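Local coordinates for Tlr1789 protein (Thermosynechococcus elongatus, PDB 2X8X) that probably assembles or translocates polypeptides at the outer membrane as a member of the Omp85 (Toc75-like) family, represented here by its N-terminal part with three POTRA domains, at residues 155-160 against 224-229; 181-186 against 199-204; 8-13 against 69-74; 75-80 against 137-142. One frame throughout, in Å; residues are numbered along the deposited sequence.

Contact 1. Residues 155-160 against 224-229; sequences EQVTYR and VNLILN
R160 lays its extended side chain obliquely across I227 of the neighbouring parallel strand and buries more surface than any other residue here. Its CD sits 3.6 Å from I227 CG2, and the same methyl lies under one face of the guanidinium, 3.4 Å from the plane and offset toward the rim. Farther out, R160 NH2 lies over I227 CD1 before reaching its salt-bridge partner E216 on strand 208-217. L228, on the other face of the sheet, is held through both its backbone N and its backbone O: the N donates to T158 O, and L228 O receives R160 N at 2.8 Å in a nearly straight bond (175°). Its side chain runs beside Y159 in the same direction, CD1 coming obliquely within 4.0 Å of Y159 CE1. N225 extends its amide toward strand 155-160, CG anti to the backbone N (chi1 180°). There N225 OD1 accepts a hydrogen bond from T158 OG1 in the carbonyl plane, on a lone pair, while the side chains cross at about a right angle; the modelled 2.5 Å is unusually short and its exact value doubtful. The CG of Q156 leans on the same oxygen. Strand 154-161 forms one border of this three-stranded POTRA sheet, and 224-232 is its centre, with strand 208-217 antiparallel on the far flank. Y159 packs on helix 175-179, whereas L226 and L228 also touch V213.

Contact 2. Residues 181-186 against 199-204; sequences EMDTQP and LRRLFE
E181 meets helix 192-205 with both its backbone and its side chain. Its carbonyl oxygen lies at the edge of the R201 guanidinium, in the plane of that group, and accepts the hydrogen bond from R201 NE at an angle of 167°; the modelled distance, 2.5 Å, is too short to be read as a measure of strength. R201 NH2 adds a weak, bent bond to the same E181 O at 3.3 Å. The glutamate chain folds back at chi2 (-62°), and E181 OE1 comes alongside the aliphatic part of the arginine, 3.6 Å from R201 CB. A water donates to both E181 OE1 and R201 O (2.7 Å), joining the carboxylate to the helix backbone. E181 CB also touches L202 CD2 at 3.8 Å, the two side chains sliding past each other in opposite directions. M182 turns to the interior, where its SD makes a loose apolar contact with L202 CD1. D183 crosses R201 at about a right angle: OD2 stands 3.6 Å from R201 NH2, well out of the guanidinium plane, a salt bridge of charges without an N-H aimed at the oxygen. Q185 NE2 braces the loop by bonding back to M182 O at 2.7 Å. D198, one helical turn before R201, also salt-bridges NH2 and receives the D183 amide and T184 hydroxyl. The arginine joins loop to helix chiefly through a neutral carbonyl oxygen near its guanidinium plane, while D183 and D198, with the E181 carboxylate a little farther off, probably balance its charge.

Contact 3. Residues 8-13 against 69-74; sequences AEVVVE and ITFVVR
The F71 ring takes V10 at its edge: V10 CG1 lies near the ring plane, 4.0 Å from F71 CD1, the two side chains crossing. One face of the ring is covered from its own strand by I69 CG2, 3.7 Å above the plane and displaced toward the rim. The second flat group, the carboxylate of E13 on the opposite face of the sheet, rests on a methyl, T70 CG2 being 3.8 Å from E13 CD. A water links the pair further, donating to E13 OE2 and hydrogen-bonded to T70 OG1 at 2.6 Å. Between these two sets of side chains runs the parallel pairing of the first and last strands of a POTRA domain, strands 5-13 and 66-75, brought together after two helices and strand 53-63 in the βααββ order of this fold. Backbone bonds alternate across it from I69 N to E9 O through to V73 N and E13 O (2.9 Å). V11 and T70 stand side by side on the face shared with E13. V11 CG1 lies between its backbone N and carbonyl carbon (chi1 47°), the crowded position, and is modelled 3.1 Å from T70 OG1, a closeness that is doubtful. The face bearing V10, V12, I69 and F71 is covered by helices. V12 packs on helix 17-26 through V23 and Y24, while F71 reaches D43 and I47 of helix 37-48.

Contact 4. Residues 75-80 against 137-142; sequences PYPVLR and PQVDPD
P77 presses its ring against the bend that follows strand 132-139, its CB, CG and CD meeting V139, D140 and P141 between them. V139 CG1, anti to the backbone N (chi1 179°), is the branch that meets P77 CD, at 3.9 Å, the two side chains crossing. P77 CG is 3.7 Å from both D140 O and P141 O, and P77 CB is equally far from P141 O, with the result that the CB-CG-CD rim of the saturated ring meets two successive carbonyl oxygens as well as a methyl. No hydrogen bond passes between the two segments; the contact is made by carbon against carbon and carbon against carbonyl oxygen. Residues 75-80 are the connection between two consecutive POTRA domains, leading from the last strand of the first sheet (66-75) to the opening strand of the second (81-85), and 137-142 enters the turn of the second domain's β-hairpin, strands 132-139 and 144-150. The linker therefore lies against the hairpin tip of the domain it is about to enter. L107 also joins the two sides, pairing with P77 through its backbone and touching V139. Farther along, R80 CG, anti to the carbonyl carbon (chi1 -58°), lies 3.5 Å from D142 O. The R80 guanidinium carries V78 CG1 over the centre of one face, 3.7 Å from the plane, and the backbone of R80 bonds to G143 in the same turn.

The four contacts are spread along an elongated chain of three POTRA domains. Contacts 1 and 2 belong to the third POTRA domain, the last in this chain, their centres about 12 Å apart. They share an interior where L228 CD1 meets M182 SD at 3.8 Å and L202 CD1 at 4.0 Å, and the loop-helix pair of contact 2 falls within the sequence spanned by the strand pair of contact 1. Contact 3 is the equivalent parallel pairing in the first domain, its centre about 59 Å from that of contact 1. Contact 4 takes over directly where 69-74 ends and lies at the passage into the middle domain, its centre about 23 Å from contact 3 and 41 Å from contact 1.

Contact 1. Residues 155-160 against 224-229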
# COMPACT_ATOMS: atom_id res chain seq x y z
N GLU A 155 9.51 18.60 -5.21
CA GLU A 155 8.93 19.66 -6.04
C GLU A 155 9.86 20.90 -5.98
O GLU A 155 10.33 21.41 -7.01
CB GLU A 155 7.52 19.96 -5.53
CG GLU A 155 6.55 20.36 -6.60
CD GLU A 155 5.15 20.66 -6.02
OE1 GLU A 155 4.27 19.75 -6.12
OE2 GLU A 155 4.95 21.80 -5.49
N GLN A 156 10.18 21.39 -4.77
CA GLN A 156 11.18 22.44 -4.64
C GLN A 156 12.07 22.28 -3.45
O GLN A 156 11.86 21.44 -2.56
CB GLN A 156 10.58 23.88 -4.61
CG GLN A 156 9.25 23.97 -3.91
CD GLN A 156 8.62 25.37 -4.04
OE1 GLN A 156 9.17 26.27 -4.66
NE2 GLN A 156 7.46 25.55 -3.43
N VAL A 157 13.11 23.08 -3.45
CA VAL A 157 13.97 23.15 -2.27
C VAL A 157 14.08 24.62 -1.91
O VAL A 157 14.48 25.43 -2.76
CB VAL A 157 15.40 22.56 -2.52
CG1 VAL A 157 16.31 22.68 -1.25
CG2 VAL A 157 15.29 21.14 -3.00
N THR A 158 13.78 24.93 -0.63
CA THR A 158 13.59 26.29 -0.12
C THR A 158 14.61 26.48 0.98
O THR A 158 14.64 25.66 1.91
CB THR A 158 12.18 26.43 0.58
OG1 THR A 158 11.14 25.93 -0.30
CG2 THR A 158 11.87 27.93 1.08
N TYR A 159 15.42 27.54 0.89
CA TYR A 159 16.31 27.93 1.99
C TYR A 159 15.65 28.96 2.91
O TYR A 159 15.13 29.95 2.44
CB TYR A 159 17.67 28.51 1.51
CG TYR A 159 18.35 27.71 0.43
CD1 TYR A 159 18.33 26.31 0.45
CD2 TYR A 159 18.99 28.37 -0.63
CE1 TYR A 159 18.89 25.57 -0.59
CE2 TYR A 159 19.59 27.66 -1.65
CZ TYR A 159 19.53 26.26 -1.63
OH TYR A 159 20.13 25.56 -2.64
N ARG A 160 15.66 28.73 4.22
CA ARG A 160 15.18 29.78 5.12
C ARG A 160 16.32 30.14 6.10
O ARG A 160 16.82 29.27 6.86
CB ARG A 160 13.94 29.28 5.87
CG ARG A 160 12.77 28.91 4.99
CD ARG A 160 11.59 28.49 5.85
NE ARG A 160 10.50 28.22 4.90
CZ ARG A 160 9.48 27.43 5.14
NH1 ARG A 160 9.35 26.82 6.30
NH2 ARG A 160 8.58 27.23 4.19
N VAL A 224 6.94 16.74 -2.17
CA VAL A 224 7.42 17.58 -1.03
C VAL A 224 8.19 18.81 -1.42
O VAL A 224 8.88 18.85 -2.46
CB VAL A 224 8.32 16.79 0.01
CG1 VAL A 224 7.44 15.96 0.90
CG2 VAL A 224 9.28 15.98 -0.72
N ASN A 225 8.05 19.79 -0.54
CA ASN A 225 8.87 20.98 -0.50
C ASN A 225 9.96 20.74 0.58
O ASN A 225 9.67 20.60 1.79
CB ASN A 225 7.96 22.24 -0.27
CG ASN A 225 8.77 23.61 -0.20
OD1 ASN A 225 9.98 23.68 -0.55
ND2 ASN A 225 8.08 24.70 0.27
N LEU A 226 11.22 20.60 0.14
CA LEU A 226 12.30 20.37 1.11
C LEU A 226 12.80 21.74 1.68
O LEU A 226 13.29 22.61 0.92
CB LEU A 226 13.49 19.58 0.53
CG LEU A 226 14.60 19.46 1.58
CD1 LEU A 226 14.35 18.19 2.29
CD2 LEU A 226 16.01 19.44 1.05
N ILE A 227 12.72 21.89 3.00
CA ILE A 227 13.07 23.19 3.62
C ILE A 227 14.39 22.96 4.30
O ILE A 227 14.52 21.97 5.05
CB ILE A 227 12.08 23.63 4.73
CG1 ILE A 227 10.59 23.49 4.34
CG2 ILE A 227 12.42 25.02 5.25
CD1 ILE A 227 10.17 24.21 3.13
N LEU A 228 15.37 23.83 4.04
CA LEU A 228 16.61 23.86 4.82
C LEU A 228 16.54 25.10 5.72
O LEU A 228 16.47 26.22 5.22
CB LEU A 228 17.81 23.95 3.90
CG LEU A 228 18.19 22.82 2.94
CD1 LEU A 228 19.62 23.05 2.43
CD2 LEU A 228 18.03 21.45 3.65
N ASN A 229 16.57 24.91 7.05
CA ASN A 229 16.52 25.99 7.99
C ASN A 229 17.97 26.17 8.40
O ASN A 229 18.58 25.25 9.02
CB ASN A 229 15.68 25.57 9.20
CG ASN A 229 14.18 25.54 8.87
OD1 ASN A 229 13.64 26.53 8.48
ND2 ASN A 229 13.54 24.37 8.95

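Contact 2. Residues 181-186 against 199-204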
# COMPACT_ATOMS: atom_id res chain seq x y z
N GLU A 181 26.44 21.96 -3.68
CA GLU A 181 26.83 20.86 -2.82
C GLU A 181 25.80 19.76 -2.74
O GLU A 181 26.10 18.70 -2.16
CB GLU A 181 27.11 21.38 -1.41
CG GLU A 181 28.23 22.41 -1.41
CD GLU A 181 29.56 21.86 -1.89
OE1 GLU A 181 29.91 20.67 -1.58
OE2 GLU A 181 30.29 22.65 -2.53
N MET A 182 24.60 20.03 -3.28
CA MET A 182 23.46 19.16 -3.04
C MET A 182 23.06 18.34 -4.26
O MET A 182 22.80 18.89 -5.34
CB MET A 182 22.26 20.00 -2.58
CG MET A 182 22.52 20.63 -1.20
SD MET A 182 21.01 21.41 -0.66
CE MET A 182 19.86 19.99 -0.48
N ASP A 183 23.00 17.04 -4.08
CA ASP A 183 22.32 16.13 -5.04
C ASP A 183 20.79 16.12 -4.93
O ASP A 183 20.09 15.76 -5.90
CB ASP A 183 22.78 14.68 -4.85
CG ASP A 183 24.22 14.45 -5.25
OD1 ASP A 183 24.75 15.18 -6.15
OD2 ASP A 183 24.80 13.49 -4.68
N THR A 184 20.26 16.38 -3.74
CA THR A 184 18.81 16.57 -3.59
C THR A 184 18.41 17.88 -4.29
O THR A 184 18.81 18.95 -3.85
CB THR A 184 18.45 16.65 -2.10
OG1 THR A 184 18.95 15.49 -1.44
CG2 THR A 184 16.91 16.70 -1.89
N GLN A 185 17.68 17.78 -5.42
CA GLN A 185 17.32 18.95 -6.29
C GLN A 185 15.85 18.76 -6.72
O GLN A 185 15.35 17.67 -6.62
CB GLN A 185 18.24 19.05 -7.54
CG GLN A 185 19.71 19.26 -7.18
CD GLN A 185 20.05 20.69 -6.72
OE1 GLN A 185 19.25 21.60 -6.90
NE2 GLN A 185 21.25 20.90 -6.17
N PRO A 186 15.15 19.82 -7.13
CA PRO A 186 13.80 19.55 -7.66
C PRO A 186 13.75 18.45 -8.73
O PRO A 186 14.69 18.32 -9.53
CB PRO A 186 13.34 20.90 -8.22
CG PRO A 186 14.04 21.88 -7.35
CD PRO A 186 15.41 21.26 -6.95
N LEU A 199 24.10 17.13 3.66
CA LEU A 199 24.28 17.91 4.88
C LEU A 199 25.78 17.88 5.38
O LEU A 199 26.32 18.87 5.91
CB LEU A 199 23.36 17.38 5.98
CG LEU A 199 21.85 17.65 5.86
CD1 LEU A 199 21.16 16.90 6.98
CD2 LEU A 199 21.67 19.16 5.99
N ARG A 200 26.43 16.73 5.22
CA ARG A 200 27.87 16.58 5.42
C ARG A 200 28.70 17.47 4.52
O ARG A 200 29.66 18.12 4.99
CB ARG A 200 28.28 15.10 5.36
CG ARG A 200 27.75 14.40 6.65
CD ARG A 200 28.31 12.98 6.89
NE ARG A 200 28.11 12.16 5.68
CZ ARG A 200 27.10 11.29 5.49
NH1 ARG A 200 26.17 11.10 6.43
NH2 ARG A 200 27.04 10.59 4.35
N ARG A 201 28.30 17.59 3.25
CA ARG A 201 28.99 18.53 2.36
C ARG A 201 28.74 19.95 2.77
O ARG A 201 29.63 20.78 2.67
CB ARG A 201 28.62 18.34 0.85
CG ARG A 201 29.37 17.19 0.18
CD ARG A 201 29.04 17.06 -1.34
NE ARG A 201 27.63 16.76 -1.54
CZ ARG A 201 27.09 15.54 -1.60
NH1 ARG A 201 27.82 14.44 -1.50
NH2 ARG A 201 25.78 15.41 -1.80
N LEU A 202 27.51 20.25 3.22
CA LEU A 202 27.24 21.62 3.70
C LEU A 202 28.09 21.89 4.96
O LEU A 202 28.66 22.99 5.11
CB LEU A 202 25.73 21.87 3.93
CG LEU A 202 24.92 21.87 2.61
CD1 LEU A 202 23.41 21.98 2.98
CD2 LEU A 202 25.40 22.96 1.59
N PHE A 203 28.25 20.90 5.81
CA PHE A 203 29.11 21.07 7.04
C PHE A 203 30.56 21.34 6.67
O PHE A 203 31.24 22.11 7.35
CB PHE A 203 29.07 19.79 7.91
CG PHE A 203 29.46 20.03 9.43
CD1 PHE A 203 30.80 20.14 9.84
CD2 PHE A 203 28.45 20.12 10.44
CE1 PHE A 203 31.15 20.38 11.20
CE2 PHE A 203 28.79 20.33 11.84
CZ PHE A 203 30.16 20.46 12.22
N GLU A 204 31.04 20.65 5.65
CA GLU A 204 32.48 20.73 5.26
C GLU A 204 32.80 22.12 4.70
O GLU A 204 33.95 22.47 4.59
CB GLU A 204 32.88 19.57 4.25
CG GLU A 204 33.52 18.32 4.93
CD GLU A 204 33.16 16.95 4.34
OE1 GLU A 204 33.41 15.92 5.02
OE2 GLU A 204 32.63 16.85 3.21
O HOH W 1 31.70 20.51 0.90

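Contact 3. Residues 8-13 against 69-74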
# COMPACT_ATOMS: atom_id res chain seq x y z
N ALA A 8 -29.88 -30.31 5.74
CA ALA A 8 -29.78 -31.55 4.92
C ALA A 8 -28.66 -31.58 3.88
O ALA A 8 -28.09 -32.66 3.60
CB ALA A 8 -31.10 -31.86 4.24
N GLU A 9 -28.36 -30.43 3.25
CA GLU A 9 -27.24 -30.35 2.28
C GLU A 9 -26.64 -28.97 2.30
O GLU A 9 -27.28 -27.97 2.66
CB GLU A 9 -27.60 -30.81 0.82
CG GLU A 9 -28.53 -29.88 0.02
CD GLU A 9 -29.12 -30.53 -1.30
OE1 GLU A 9 -28.38 -30.58 -2.31
OE2 GLU A 9 -30.32 -30.97 -1.34
N VAL A 10 -25.38 -28.97 1.92
CA VAL A 10 -24.62 -27.74 1.83
C VAL A 10 -24.10 -27.75 0.41
O VAL A 10 -23.53 -28.75 -0.05
CB VAL A 10 -23.49 -27.68 2.92
CG1 VAL A 10 -22.66 -26.37 2.80
CG2 VAL A 10 -24.10 -27.76 4.29
N VAL A 11 -24.37 -26.67 -0.34
CA VAL A 11 -23.72 -26.53 -1.64
C VAL A 11 -22.92 -25.21 -1.71
O VAL A 11 -23.26 -24.20 -1.09
CB VAL A 11 -24.75 -26.70 -2.82
CG1 VAL A 11 -26.02 -25.86 -2.55
CG2 VAL A 11 -24.10 -26.39 -4.22
N VAL A 12 -21.81 -25.26 -2.43
CA VAL A 12 -21.05 -24.04 -2.73
C VAL A 12 -21.24 -23.69 -4.21
O VAL A 12 -20.97 -24.54 -5.07
CB VAL A 12 -19.56 -24.27 -2.39
CG1 VAL A 12 -18.67 -23.14 -2.95
CG2 VAL A 12 -19.38 -24.42 -0.88
N GLU A 13 -21.73 -22.48 -4.51
CA GLU A 13 -21.87 -22.00 -5.90
C GLU A 13 -20.95 -20.83 -6.23
O GLU A 13 -20.89 -19.86 -5.48
CB GLU A 13 -23.28 -21.50 -6.17
CG GLU A 13 -24.34 -22.57 -6.24
CD GLU A 13 -25.65 -21.98 -6.76
OE1 GLU A 13 -25.61 -20.76 -7.15
OE2 GLU A 13 -26.68 -22.73 -6.75
N ILE A 69 -28.33 -25.33 2.58
CA ILE A 69 -27.59 -24.03 2.61
C ILE A 69 -26.77 -23.94 1.35
O ILE A 69 -25.93 -24.85 1.05
CB ILE A 69 -26.70 -23.77 3.90
CG1 ILE A 69 -27.58 -23.85 5.15
CG2 ILE A 69 -26.13 -22.35 3.83
CD1 ILE A 69 -28.68 -22.79 5.13
N THR A 70 -27.04 -22.87 0.58
CA THR A 70 -26.21 -22.55 -0.55
C THR A 70 -25.32 -21.33 -0.17
O THR A 70 -25.83 -20.23 0.15
CB THR A 70 -27.06 -22.25 -1.86
OG1 THR A 70 -27.89 -23.40 -2.18
CG2 THR A 70 -26.15 -21.99 -3.04
N PHE A 71 -24.01 -21.55 -0.23
CA PHE A 71 -23.07 -20.46 -0.10
C PHE A 71 -22.77 -19.87 -1.48
O PHE A 71 -22.09 -20.50 -2.26
CB PHE A 71 -21.82 -20.96 0.60
CG PHE A 71 -22.03 -21.13 2.07
CD1 PHE A 71 -22.21 -22.39 2.64
CD2 PHE A 71 -22.07 -19.99 2.90
CE1 PHE A 71 -22.40 -22.50 4.05
CE2 PHE A 71 -22.26 -20.07 4.26
CZ PHE A 71 -22.40 -21.36 4.85
N VAL A 72 -23.26 -18.67 -1.77
CA VAL A 72 -22.95 -18.09 -3.10
C VAL A 72 -21.72 -17.18 -2.98
O VAL A 72 -21.74 -16.22 -2.22
CB VAL A 72 -24.13 -17.29 -3.71
CG1 VAL A 72 -23.85 -16.98 -5.21
CG2 VAL A 72 -25.44 -18.09 -3.58
N VAL A 73 -20.70 -17.47 -3.78
CA VAL A 73 -19.40 -16.90 -3.67
C VAL A 73 -19.07 -16.32 -5.05
O VAL A 73 -19.50 -16.87 -6.06
CB VAL A 73 -18.56 -18.09 -3.28
CG1 VAL A 73 -17.48 -18.46 -4.22
CG2 VAL A 73 -18.28 -18.10 -1.79
N ARG A 74 -18.36 -15.16 -5.06
CA ARG A 74 -17.96 -14.43 -6.28
C ARG A 74 -16.47 -14.15 -6.04
O ARG A 74 -16.13 -13.30 -5.22
CB ARG A 74 -18.77 -13.11 -6.42
CG ARG A 74 -18.49 -12.38 -7.72
CD ARG A 74 -19.39 -11.10 -7.84
NE ARG A 74 -18.34 -10.16 -8.09
CZ ARG A 74 -18.05 -9.06 -7.42
NH1 ARG A 74 -18.84 -8.53 -6.50
NH2 ARG A 74 -16.95 -8.45 -7.80
O HOH W 2 -28.17 -24.30 -4.62

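Contact 4. Residues 75-80 against 137-142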
# COMPACT_ATOMS: atom_id res chain seq x y z
N PRO A 75 -15.61 -15.00 -6.57
CA PRO A 75 -14.20 -14.89 -6.41
C PRO A 75 -13.68 -13.62 -7.10
O PRO A 75 -14.33 -13.09 -8.07
CB PRO A 75 -13.66 -16.07 -7.19
CG PRO A 75 -14.93 -17.05 -7.32
CD PRO A 75 -16.04 -16.17 -7.36
N TYR A 76 -12.52 -13.15 -6.66
CA TYR A 76 -11.82 -12.14 -7.43
C TYR A 76 -11.40 -12.86 -8.73
O TYR A 76 -11.37 -14.07 -8.73
CB TYR A 76 -10.58 -11.59 -6.71
CG TYR A 76 -10.92 -10.83 -5.43
CD1 TYR A 76 -11.60 -9.60 -5.48
CD2 TYR A 76 -10.55 -11.32 -4.19
CE1 TYR A 76 -11.96 -8.90 -4.31
CE2 TYR A 76 -10.88 -10.63 -3.05
CZ TYR A 76 -11.61 -9.41 -3.12
OH TYR A 76 -11.93 -8.73 -1.93
N PRO A 77 -11.12 -12.12 -9.83
CA PRO A 77 -10.71 -12.68 -11.12
C PRO A 77 -9.35 -13.34 -10.98
O PRO A 77 -8.61 -13.06 -10.02
CB PRO A 77 -10.48 -11.42 -12.00
CG PRO A 77 -11.06 -10.25 -11.26
CD PRO A 77 -11.19 -10.63 -9.82
N VAL A 78 -9.00 -14.20 -11.94
CA VAL A 78 -7.63 -14.70 -12.05
C VAL A 78 -6.73 -13.48 -12.32
O VAL A 78 -7.05 -12.63 -13.16
CB VAL A 78 -7.47 -15.77 -13.13
CG1 VAL A 78 -5.99 -16.11 -13.37
CG2 VAL A 78 -8.18 -17.08 -12.68
N LEU A 79 -5.64 -13.38 -11.58
CA LEU A 79 -4.75 -12.24 -11.75
C LEU A 79 -3.92 -12.33 -13.03
O LEU A 79 -3.16 -13.31 -13.23
CB LEU A 79 -3.81 -12.16 -10.50
CG LEU A 79 -2.81 -10.99 -10.56
CD1 LEU A 79 -3.57 -9.62 -10.52
CD2 LEU A 79 -1.81 -11.07 -9.43
N ARG A 80 -4.02 -11.30 -13.89
CA ARG A 80 -3.25 -11.30 -15.15
C ARG A 80 -2.09 -10.30 -15.20
O ARG A 80 -1.14 -10.48 -15.98
CB ARG A 80 -4.16 -10.95 -16.33
CG ARG A 80 -5.34 -11.88 -16.48
CD ARG A 80 -4.91 -13.31 -16.74
NE ARG A 80 -6.11 -14.15 -16.82
CZ ARG A 80 -6.07 -15.46 -16.99
NH1 ARG A 80 -4.89 -16.08 -17.06
NH2 ARG A 80 -7.21 -16.13 -17.04
N PRO A 137 -6.13 -0.64 -3.95
CA PRO A 137 -5.89 -1.28 -5.24
C PRO A 137 -7.17 -1.32 -6.07
O PRO A 137 -8.24 -1.49 -5.52
CB PRO A 137 -5.48 -2.72 -4.85
CG PRO A 137 -4.93 -2.56 -3.39
CD PRO A 137 -5.84 -1.55 -2.80
N GLN A 138 -7.05 -1.01 -7.35
CA GLN A 138 -8.13 -1.19 -8.27
C GLN A 138 -8.00 -2.54 -8.97
O GLN A 138 -7.05 -2.80 -9.67
CB GLN A 138 -8.10 -0.09 -9.32
CG GLN A 138 -9.40 0.58 -9.28
CD GLN A 138 -10.12 0.32 -10.54
OE1 GLN A 138 -11.03 -0.54 -10.62
NE2 GLN A 138 -9.71 1.07 -11.58
N VAL A 139 -9.01 -3.35 -8.79
CA VAL A 139 -9.07 -4.70 -9.37
C VAL A 139 -10.10 -4.68 -10.53
O VAL A 139 -11.32 -4.66 -10.28
CB VAL A 139 -9.58 -5.72 -8.30
CG1 VAL A 139 -9.67 -7.12 -8.87
CG2 VAL A 139 -8.73 -5.63 -6.93
N ASP A 140 -9.66 -4.74 -11.79
CA ASP A 140 -10.64 -4.69 -12.90
C ASP A 140 -11.11 -6.08 -13.16
O ASP A 140 -10.36 -7.04 -12.87
CB ASP A 140 -10.04 -4.09 -14.16
CG ASP A 140 -9.97 -2.57 -14.08
OD1 ASP A 140 -10.81 -2.00 -13.32
OD2 ASP A 140 -9.09 -1.92 -14.72
N PRO A 141 -12.32 -6.23 -13.73
CA PRO A 141 -12.88 -7.60 -13.91
C PRO A 141 -12.07 -8.48 -14.88
O PRO A 141 -12.15 -9.68 -14.80
CB PRO A 141 -14.29 -7.35 -14.49
CG PRO A 141 -14.59 -5.88 -14.32
CD PRO A 141 -13.21 -5.17 -14.26
N ASP A 142 -11.25 -7.90 -15.75
CA ASP A 142 -10.40 -8.72 -16.62
C ASP A 142 -9.06 -9.20 -15.94
O ASP A 142 -8.24 -9.87 -16.60
CB ASP A 142 -10.11 -7.99 -17.93
CG ASP A 142 -9.23 -6.74 -17.75
OD1 ASP A 142 -8.97 -6.27 -16.59
OD2 ASP A 142 -8.75 -6.21 -18.79